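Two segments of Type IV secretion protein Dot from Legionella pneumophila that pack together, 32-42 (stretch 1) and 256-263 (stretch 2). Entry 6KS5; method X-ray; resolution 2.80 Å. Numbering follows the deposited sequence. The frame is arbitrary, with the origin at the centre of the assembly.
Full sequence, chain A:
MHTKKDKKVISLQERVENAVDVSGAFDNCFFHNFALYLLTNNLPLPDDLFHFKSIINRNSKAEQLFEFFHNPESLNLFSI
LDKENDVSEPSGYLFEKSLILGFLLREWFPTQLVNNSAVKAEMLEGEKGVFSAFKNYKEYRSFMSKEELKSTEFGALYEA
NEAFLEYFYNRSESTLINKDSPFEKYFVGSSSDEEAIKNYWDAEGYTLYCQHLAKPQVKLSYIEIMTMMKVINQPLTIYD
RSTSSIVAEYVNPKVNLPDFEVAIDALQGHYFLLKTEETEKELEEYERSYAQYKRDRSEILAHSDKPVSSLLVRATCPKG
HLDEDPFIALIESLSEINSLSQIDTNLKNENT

Stretch 1, residues 32-42: HNFALYLLTNN
Stretch 2 256-263: NLPDFEVA

Segments far apart in sequence often pack by setting the ridge of a helix against alternate side chains of an extended chain, and these two stretches of the Legionella protein, more than 200 residues apart, illustrate the principle on a small scale. The first is helical from H32 through L39, with phi and psi mostly near -65° and -40°; its backbone hydrogen bonds include Y37 N to N33 O (3.1 Å) and T40 N to L36 O (2.8 Å). T40 (-67/-45; chi1 p) also donates a hydrogen bond from T40 OG1 to L36 O (2.6 Å). N41 (-103/23) and N42 (61/32) follow. The partner is extended throughout, loop at first and strand from E261 to A263.

The two stretches run in opposite directions. N33 lies beside V262, Y37 beside F260 and N41 beside P258, with CA-to-CA distances of 7.7, 7.3 and 7.5 Å. Steps of four on the helix thus match steps of two on the extended chain. P258, F260 and V262 direct their CA-to-CB bonds toward the helix, whereas those of D259, E261 and A263 point away.

The central fit is between two flat rings. Y37 (chi1 167°, t; chi2 79°) and F260 (chi1 -170°, t; chi2 19°) form a face-to-face stack, with centroids 4.2 Å apart, planes at 18° and Y37 CD1 3.5 Å from F260 CD1. Each CB also approaches the other ring: F260 CB lies over the Y37 face, 3.9 Å from its centroid, while Y37 CB sits off-centre, 4.3 Å from the F260 ring centroid. Broad, buried aromatic surfaces suit this position, and the pair supplies much of the 367 Å² buried in total.

Tyrosine adds a polar tip to such a plate. Y37 OH donates a very short hydrogen bond, 2.5 Å, to P258 O, which lies near the plane of the ring at its edge; the stack and the bond therefore use different parts of one side chain.

Further contacts complete the fit. The F260 ring, laid over Y37, also meets F34 (chi1 -173°, t; chi2 52°), an apolar neighbour, obliquely: F34 CD1 lies 3.7 Å from F260 CE2, with planes at 37° and centroids 6.0 Å apart. At one end, branched, apolar V262 (chi1 m) brings V262 CG1 to 3.4 Å from N33 OD1; buried N33 (chi1 m; chi2 -110°) has its ND2 hydrogen-bonded elsewhere in the structure. At the other, the compact apolar ring of P258, C-gamma exo, rests against N41 (chi1 p; chi2 66°), P258 CB lying 3.8 Å from N41 ND2.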

ATOM      1  N   HIS A  32       4.453  -6.957   2.042  1.00 84.57           N
ATOM      2  CA  HIS A  32       5.327  -8.040   2.469  1.00 85.87           C
ATOM      3  C   HIS A  32       4.830  -8.647   3.777  1.00 86.82           C
ATOM      4  O   HIS A  32       4.844  -9.871   3.938  1.00 87.61           O
ATOM      5  CB  HIS A  32       6.764  -7.537   2.604  1.00 84.67           C
ATOM      6  CG  HIS A  32       7.367  -7.061   1.319  1.00 83.17           C
ATOM      7  ND1 HIS A  32       8.461  -6.221   1.276  1.00 82.25           N
ATOM      8  CD2 HIS A  32       7.029  -7.300   0.029  1.00 82.71           C
ATOM      9  CE1 HIS A  32       8.769  -5.963   0.018  1.00 81.24           C
ATOM     10  NE2 HIS A  32       7.915  -6.604  -0.760  1.00 81.78           N
ATOM     11  N   ASN A  33       4.371  -7.807   4.714  1.00 84.62           N
ATOM     12  CA  ASN A  33       3.754  -8.309   5.942  1.00 85.55           C
ATOM     13  C   ASN A  33       2.522  -9.154   5.634  1.00 87.71           C
ATOM     14  O   ASN A  33       2.353 -10.252   6.177  1.00 89.33           O
ATOM     15  CB  ASN A  33       3.369  -7.143   6.858  1.00 84.57           C
ATOM     16  CG  ASN A  33       4.526  -6.639   7.695  1.00 84.48           C
ATOM     17  OD1 ASN A  33       4.550  -6.823   8.910  1.00 83.25           O
ATOM     18  ND2 ASN A  33       5.477  -5.970   7.054  1.00 84.10           N
ATOM     19  N   PHE A  34       1.634  -8.642   4.780  1.00 84.50           N
ATOM     20  CA  PHE A  34       0.458  -9.416   4.399  1.00 85.71           C
ATOM     21  C   PHE A  34       0.845 -10.671   3.635  1.00 87.08           C
ATOM     22  O   PHE A  34       0.187 -11.710   3.771  1.00 88.53           O
ATOM     23  CB  PHE A  34      -0.489  -8.562   3.557  1.00 84.77           C
ATOM     24  CG  PHE A  34      -1.801  -9.226   3.262  1.00 87.03           C
ATOM     25  CD1 PHE A  34      -2.561  -9.760   4.287  1.00 88.42           C
ATOM     26  CD2 PHE A  34      -2.278  -9.312   1.961  1.00 86.37           C
ATOM     27  CE1 PHE A  34      -3.770 -10.372   4.026  1.00 90.73           C
ATOM     28  CE2 PHE A  34      -3.489  -9.923   1.692  1.00 88.41           C
ATOM     29  CZ  PHE A  34      -4.235 -10.454   2.729  1.00 91.06           C
ATOM     30  N   ALA A  35       1.913 -10.598   2.837  1.00 89.26           N
ATOM     31  CA  ALA A  35       2.349 -11.755   2.069  1.00 89.06           C
ATOM     32  C   ALA A  35       2.767 -12.894   2.989  1.00 90.63           C
ATOM     33  O   ALA A  35       2.210 -13.995   2.927  1.00 92.27           O
ATOM     34  CB  ALA A  35       3.493 -11.362   1.135  1.00 86.97           C
ATOM     35  N   LEU A  36       3.740 -12.643   3.869  1.00 90.04           N
ATOM     36  CA  LEU A  36       4.225 -13.726   4.716  1.00 90.62           C
ATOM     37  C   LEU A  36       3.185 -14.157   5.743  1.00 92.89           C
ATOM     38  O   LEU A  36       3.252 -15.289   6.229  1.00 94.35           O
ATOM     39  CB  LEU A  36       5.546 -13.339   5.394  1.00 88.98           C
ATOM     40  CG  LEU A  36       5.807 -11.950   5.976  1.00 86.54           C
ATOM     41  CD1 LEU A  36       4.933 -11.663   7.193  1.00 87.05           C
ATOM     42  CD2 LEU A  36       7.289 -11.776   6.296  1.00 85.01           C
ATOM     43  N   TYR A  37       2.212 -13.298   6.059  1.00 91.25           N
ATOM     44  CA  TYR A  37       1.074 -13.745   6.854  1.00 92.13           C
ATOM     45  C   TYR A  37       0.248 -14.784   6.106  1.00 93.29           C
ATOM     46  O   TYR A  37      -0.268 -15.725   6.718  1.00 94.91           O
ATOM     47  CB  TYR A  37       0.192 -12.556   7.237  1.00 91.68           C
ATOM     48  CG  TYR A  37      -1.160 -12.955   7.788  1.00 92.90           C
ATOM     49  CD1 TYR A  37      -1.295 -13.386   9.101  1.00 92.77           C
ATOM     50  CD2 TYR A  37      -2.300 -12.904   6.994  1.00 94.42           C
ATOM     51  CE1 TYR A  37      -2.528 -13.753   9.611  1.00 94.19           C
ATOM     52  CE2 TYR A  37      -3.538 -13.271   7.495  1.00 95.65           C
ATOM     53  CZ  TYR A  37      -3.646 -13.696   8.805  1.00 95.42           C
ATOM     54  OH  TYR A  37      -4.876 -14.062   9.310  1.00 96.12           O
ATOM     55  N   LEU A  38       0.110 -14.627   4.791  1.00 95.54           N
ATOM     56  CA  LEU A  38      -0.641 -15.584   3.993  1.00 96.47           C
ATOM     57  C   LEU A  38       0.126 -16.878   3.781  1.00 97.38           C
ATOM     58  O   LEU A  38      -0.493 -17.915   3.517  1.00 98.17           O
ATOM     59  CB  LEU A  38      -0.997 -14.973   2.635  1.00 95.88           C
ATOM     60  CG  LEU A  38      -2.125 -13.942   2.612  1.00 96.47           C
ATOM     61  CD1 LEU A  38      -2.467 -13.599   1.174  1.00 96.51           C
ATOM     62  CD2 LEU A  38      -3.344 -14.463   3.348  1.00 98.40           C
ATOM     63  N   LEU A  39       1.453 -16.839   3.888  1.00100.55           N
ATOM     64  CA  LEU A  39       2.290 -18.007   3.652  1.00 99.86           C
ATOM     65  C   LEU A  39       2.658 -18.762   4.919  1.00 99.58           C
ATOM     66  O   LEU A  39       2.842 -19.984   4.861  1.00101.40           O
ATOM     67  CB  LEU A  39       3.578 -17.597   2.929  1.00 98.57           C
ATOM     68  CG  LEU A  39       3.419 -16.943   1.559  1.00 97.45           C
ATOM     69  CD1 LEU A  39       4.768 -16.843   0.859  1.00 95.86           C
ATOM     70  CD2 LEU A  39       2.434 -17.739   0.727  1.00 99.04           C
ATOM     71  N   THR A  40       2.780 -18.073   6.057  1.00103.98           N
ATOM     72  CA  THR A  40       3.217 -18.743   7.280  1.00104.51           C
ATOM     73  C   THR A  40       2.170 -19.736   7.768  1.00105.98           C
ATOM     74  O   THR A  40       2.502 -20.869   8.136  1.00107.34           O
ATOM     75  CB  THR A  40       3.529 -17.719   8.373  1.00103.57           C
ATOM     76  OG1 THR A  40       2.598 -16.632   8.297  1.00102.83           O
ATOM     77  CG2 THR A  40       4.950 -17.184   8.234  1.00103.36           C
ATOM     78  N   ASN A  41       0.899 -19.332   7.780  1.00109.50           N
ATOM     79  CA  ASN A  41      -0.179 -20.202   8.231  1.00110.72           C
ATOM     80  C   ASN A  41      -0.979 -20.792   7.071  1.00110.63           C
ATOM     81  O   ASN A  41      -2.140 -21.170   7.259  1.00110.95           O
ATOM     82  CB  ASN A  41      -1.103 -19.457   9.199  1.00111.90           C
ATOM     83  CG  ASN A  41      -1.629 -18.157   8.628  1.00107.77           C
ATOM     84  OD1 ASN A  41      -2.384 -18.156   7.655  1.00105.80           O
ATOM     85  ND2 ASN A  41      -1.246 -17.040   9.240  1.00104.90           N
ATOM     86  N   ASN A  42      -0.383 -20.861   5.875  1.00110.37           N
ATOM     87  CA  ASN A  42      -0.867 -21.703   4.771  1.00111.05           C
ATOM     88  C   ASN A  42      -2.282 -21.344   4.312  1.00112.15           C
ATOM     89  O   ASN A  42      -3.035 -22.213   3.859  1.00112.74           O
ATOM     90  CB  ASN A  42      -0.802 -23.187   5.146  1.00111.72           C
ATOM     91  CG  ASN A  42       0.587 -23.621   5.576  1.00111.97           C
ATOM     92  OD1 ASN A  42       0.897 -23.657   6.770  1.00113.01           O
ATOM     93  ND2 ASN A  42       1.430 -23.959   4.604  1.00111.36           N
ATOM     94  N   ASN A 256     -13.206 -16.295  11.219  1.00104.48           N
ATOM     95  CA  ASN A 256     -12.189 -16.782  12.146  1.00106.64           C
ATOM     96  C   ASN A 256     -11.002 -17.264  11.323  1.00104.84           C
ATOM     97  O   ASN A 256     -11.016 -18.369  10.773  1.00108.42           O
ATOM     98  CB  ASN A 256     -12.739 -17.875  13.059  1.00113.65           C
ATOM     99  CG  ASN A 256     -13.498 -17.307  14.245  1.00113.80           C
ATOM    100  OD1 ASN A 256     -13.096 -16.308  14.837  1.00109.82           O
ATOM    101  ND2 ASN A 256     -14.597 -17.967  14.613  1.00118.74           N
ATOM    102  N   LEU A 257      -9.986 -16.419  11.245  1.00104.01           N
ATOM    103  CA  LEU A 257      -8.700 -16.718  10.647  1.00101.90           C
ATOM    104  C   LEU A 257      -7.619 -16.519  11.699  1.00103.65           C
ATOM    105  O   LEU A 257      -7.881 -15.945  12.766  1.00106.03           O
ATOM    106  CB  LEU A 257      -8.439 -15.815   9.431  1.00108.72           C
ATOM    107  N   PRO A 258      -6.404 -17.019  11.469  1.00106.15           N
ATOM    108  CA  PRO A 258      -5.306 -16.752  12.402  1.00106.31           C
ATOM    109  C   PRO A 258      -5.128 -15.257  12.647  1.00102.46           C
ATOM    110  O   PRO A 258      -5.247 -14.439  11.731  1.00 99.36           O
ATOM    111  CB  PRO A 258      -4.091 -17.360  11.698  1.00105.64           C
ATOM    112  CG  PRO A 258      -4.667 -18.480  10.902  1.00109.03           C
ATOM    113  CD  PRO A 258      -6.020 -18.004  10.440  1.00107.26           C
ATOM    114  N   ASP A 259      -4.843 -14.910  13.902  1.00101.78           N
ATOM    115  CA  ASP A 259      -4.771 -13.511  14.314  1.00102.13           C
ATOM    116  C   ASP A 259      -3.696 -12.759  13.536  1.00 98.38           C
ATOM    117  O   ASP A 259      -2.513 -13.113  13.587  1.00 97.15           O
ATOM    118  CB  ASP A 259      -4.501 -13.424  15.815  1.00112.89           C
ATOM    119  N   PHE A 260      -4.115 -11.718  12.819  1.00 97.38           N
ATOM    120  CA  PHE A 260      -3.215 -10.875  12.041  1.00 94.37           C
ATOM    121  C   PHE A 260      -2.918  -9.608  12.832  1.00 96.95           C
ATOM    122  O   PHE A 260      -3.839  -8.871  13.201  1.00 99.58           O
ATOM    123  CB  PHE A 260      -3.820 -10.531  10.680  1.00 90.19           C
ATOM    124  CG  PHE A 260      -2.851  -9.862   9.735  1.00 87.20           C
ATOM    125  CD1 PHE A 260      -1.479  -9.953   9.938  1.00 88.80           C
ATOM    126  CD2 PHE A 260      -3.315  -9.142   8.645  1.00 82.63           C
ATOM    127  CE1 PHE A 260      -0.593  -9.340   9.075  1.00 86.18           C
ATOM    128  CE2 PHE A 260      -2.434  -8.522   7.778  1.00 80.19           C
ATOM    129  CZ  PHE A 260      -1.072  -8.623   7.993  1.00 81.83           C
ATOM    130  N   GLU A 261      -1.636  -9.356  13.083  1.00 85.70           N
ATOM    131  CA  GLU A 261      -1.235  -8.235  13.918  1.00 88.61           C
ATOM    132  C   GLU A 261       0.175  -7.799  13.555  1.00 87.87           C
ATOM    133  O   GLU A 261       1.103  -8.611  13.563  1.00 88.57           O
ATOM    134  CB  GLU A 261      -1.303  -8.602  15.403  1.00 94.50           C
ATOM    135  N   VAL A 262       0.333  -6.515  13.245  1.00 87.70           N
ATOM    136  CA  VAL A 262       1.638  -5.934  12.975  1.00 87.43           C
ATOM    137  C   VAL A 262       1.749  -4.648  13.773  1.00 91.13           C
ATOM    138  O   VAL A 262       0.750  -4.011  14.107  1.00 91.67           O
ATOM    139  CB  VAL A 262       1.885  -5.645  11.475  1.00 85.35           C
ATOM    140  CG1 VAL A 262       1.630  -6.919  10.610  1.00 83.07           C
ATOM    141  CG2 VAL A 262       1.090  -4.420  11.024  1.00 82.87           C
ATOM    142  N   ALA A 263       2.986  -4.259  14.064  1.00 87.85           N
ATOM    143  CA  ALA A 263       3.263  -3.002  14.746  1.00 89.84           C
ATOM    144  C   ALA A 263       4.013  -2.058  13.812  1.00 89.56           C
ATOM    145  O   ALA A 263       4.591  -2.476  12.809  1.00 89.48           O
ATOM    146  CB  ALA A 263       4.080  -3.215  16.031  1.00 93.08           C
TER